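Local coordinates for protein diacylglycerol lipase (Aspergillus oryzae, PDB 5XK2) that probably hydrolyses ester bonds of mono- and diacylglycerols, as a class 3 lipase of the alpha/beta-hydrolase clan, at residues L154-S160 / L175-P181. Residues are numbered along the deposited sequence; the frame is centred on the assembly and turned at random.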
loop_
_atom_site.group_PDB
_atom_site.type_symbol
_atom_site.label_atom_id
_atom_site.label_comp_id
_atom_site.label_asym_id
_atom_site.label_seq_id
_atom_site.Cartn_x
_atom_site.Cartn_y
_atom_site.Cartn_z
ATOM N N LEU A 154 2.264 11.381 -2.273
ATOM C CA LEU A 154 3.539 11.693 -1.609
ATOM C C LEU A 154 4.327 12.737 -2.413
ATOM O O LEU A 154 5.064 13.536 -1.843
ATOM C CB LEU A 154 4.374 10.417 -1.411
ATOM C CG LEU A 154 4.051 9.605 -0.146
ATOM C CD1 LEU A 154 2.585 9.260 -0.013
ATOM C CD2 LEU A 154 4.916 8.334 -0.082
ATOM N N GLY A 155 4.167 12.733 -3.734
ATOM C CA GLY A 155 4.757 13.773 -4.565
ATOM C C GLY A 155 4.268 15.168 -4.206
ATOM O O GLY A 155 5.015 16.130 -4.333
ATOM N N ALA A 156 3.012 15.283 -3.784
ATOM C CA ALA A 156 2.464 16.572 -3.342
ATOM C C ALA A 156 3.127 17.038 -2.044
ATOM O O ALA A 156 3.246 18.235 -1.808
ATOM C CB ALA A 156 0.963 16.468 -3.146
ATOM N N ALA A 157 3.532 16.095 -1.204
ATOM C CA ALA A 157 4.272 16.450 0.007
ATOM C C ALA A 157 5.640 17.033 -0.359
ATOM O O ALA A 157 6.068 18.069 0.160
ATOM C CB ALA A 157 4.424 15.231 0.895
ATOM N N ILE A 158 6.330 16.366 -1.271
ATOM C CA ILE A 158 7.629 16.874 -1.714
ATOM C C ILE A 158 7.444 18.243 -2.333
ATOM O O ILE A 158 8.200 19.170 -2.033
ATOM C CB ILE A 158 8.300 15.893 -2.708
ATOM C CG1 ILE A 158 8.551 14.555 -2.001
ATOM C CG2 ILE A 158 9.608 16.486 -3.252
ATOM C CD1 ILE A 158 8.906 13.402 -2.945
ATOM N N ALA A 159 6.405 18.393 -3.154
ATOM C CA ALA A 159 6.139 19.684 -3.772
ATOM C C ALA A 159 5.930 20.777 -2.734
ATOM O O ALA A 159 6.367 21.907 -2.946
ATOM C CB ALA A 159 4.916 19.595 -4.686
ATOM N N SER A 160 5.231 20.451 -1.642
ATOM C CA SER A 160 4.951 21.432 -0.583
ATOM C C SER A 160 6.249 22.026 -0.013
ATOM O O SER A 160 6.380 23.253 0.129
ATOM C CB SER A 160 4.140 20.789 0.554
ATOM O OG SER A 160 2.871 20.377 0.074
ATOM N N LEU A 175 1.953 26.709 -5.538
ATOM C CA LEU A 175 1.908 25.302 -5.124
ATOM C C LEU A 175 0.561 24.659 -5.403
ATOM O O LEU A 175 -0.457 25.145 -4.930
ATOM C CB LEU A 175 2.214 25.199 -3.624
ATOM C CG LEU A 175 2.027 23.814 -2.986
ATOM C CD1 LEU A 175 3.001 22.755 -3.574
ATOM C CD2 LEU A 175 2.190 23.904 -1.452
ATOM N N TYR A 176 0.551 23.564 -6.161
ATOM C CA TYR A 176 -0.654 22.739 -6.252
ATOM C C TYR A 176 -0.331 21.384 -5.658
ATOM O O TYR A 176 0.421 20.602 -6.246
ATOM C CB TYR A 176 -1.155 22.605 -7.703
ATOM C CG TYR A 176 -1.580 23.921 -8.328
ATOM C CD1 TYR A 176 -0.629 24.810 -8.835
ATOM C CD2 TYR A 176 -2.913 24.298 -8.359
ATOM C CE1 TYR A 176 -1.015 26.033 -9.402
ATOM C CE2 TYR A 176 -3.304 25.509 -8.906
ATOM C CZ TYR A 176 -2.355 26.359 -9.440
ATOM O OH TYR A 176 -2.746 27.560 -9.985
ATOM N N ALA A 177 -0.881 21.116 -4.479
ATOM C CA ALA A 177 -0.545 19.896 -3.752
ATOM C C ALA A 177 -1.781 19.032 -3.606
ATOM O O ALA A 177 -2.540 19.174 -2.658
ATOM C CB ALA A 177 0.025 20.260 -2.386
ATOM N N TYR A 178 -1.920 18.065 -4.499
ATOM C CA TYR A 178 -3.150 17.270 -4.541
ATOM C C TYR A 178 -2.979 16.061 -3.647
ATOM O O TYR A 178 -2.086 15.269 -3.880
ATOM C CB TYR A 178 -3.448 16.830 -5.979
ATOM C CG TYR A 178 -3.699 17.977 -6.932
ATOM C CD1 TYR A 178 -4.988 18.499 -7.088
ATOM C CD2 TYR A 178 -2.656 18.536 -7.683
ATOM C CE1 TYR A 178 -5.239 19.566 -7.959
ATOM C CE2 TYR A 178 -2.896 19.586 -8.564
ATOM C CZ TYR A 178 -4.185 20.101 -8.691
ATOM O OH TYR A 178 -4.406 21.147 -9.570
ATOM N N ALA A 179 -3.827 15.923 -2.628
ATOM C CA ALA A 179 -3.828 14.727 -1.773
ATOM C C ALA A 179 -2.563 14.618 -0.936
ATOM O O ALA A 179 -2.075 13.526 -0.679
ATOM C CB ALA A 179 -3.994 13.437 -2.620
ATOM N N ALA A 180 -2.037 15.753 -0.496
ATOM C CA ALA A 180 -0.764 15.753 0.211
ATOM C C ALA A 180 -0.882 15.279 1.649
ATOM O O ALA A 180 -1.778 15.716 2.386
ATOM C CB ALA A 180 -0.163 17.167 0.206
ATOM N N PRO A 181 0.053 14.432 2.066
ATOM C CA PRO A 181 0.376 14.244 3.486
ATOM C C PRO A 181 0.778 15.562 4.147
ATOM O O PRO A 181 1.176 16.496 3.458
ATOM C CB PRO A 181 1.591 13.311 3.460
ATOM C CG PRO A 181 1.564 12.641 2.109
ATOM C CD PRO A 181 0.906 13.627 1.166
HETATM O O HOH W 1 1.485 19.296 2.411
#
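Helix 154-160 runs nearly antiparallel to strand 175-178, at 154°, their axes 7.0 Å apart. So close an approach demands small residues: A156 CA and A177 CA are 4.5 Å apart. A156 CB fills the gap, 4.0 Å from A177 CB, 3.6 Å from A180 CB and 3.4 Å from Y178 O, where a larger side chain would clash. A179, with positive phi, bends the chain sharply, carrying A180 and P181 across the helix's first turn; the rigid proline ring packs its CD 3.9 Å from A157 CB and its CG 4.1 Å from L154 CD1. L175 CD1 lies 3.9 Å from A159 CB. S160 satisfies its hydroxyl within the helix, OG donating to A156 O (2.9 Å); a water bridges S160 OG (2.9 Å) and P181 O (3.0 Å). On the sheet's other face, Y176 OH hydrogen-bonds D17 OD2 and Y178 OH the backbone O of F18, in helix 14-27. The contact joins helix and second strand of the beta-alpha-beta unit 146-152, 154-168, 173-178, the alpha/beta-hydrolase fold's right-handed crossover; L154 begins the helix after S153, probable nucleophile of the GxSxG elbow ending at G155 and of a likely triad with H268 and D206.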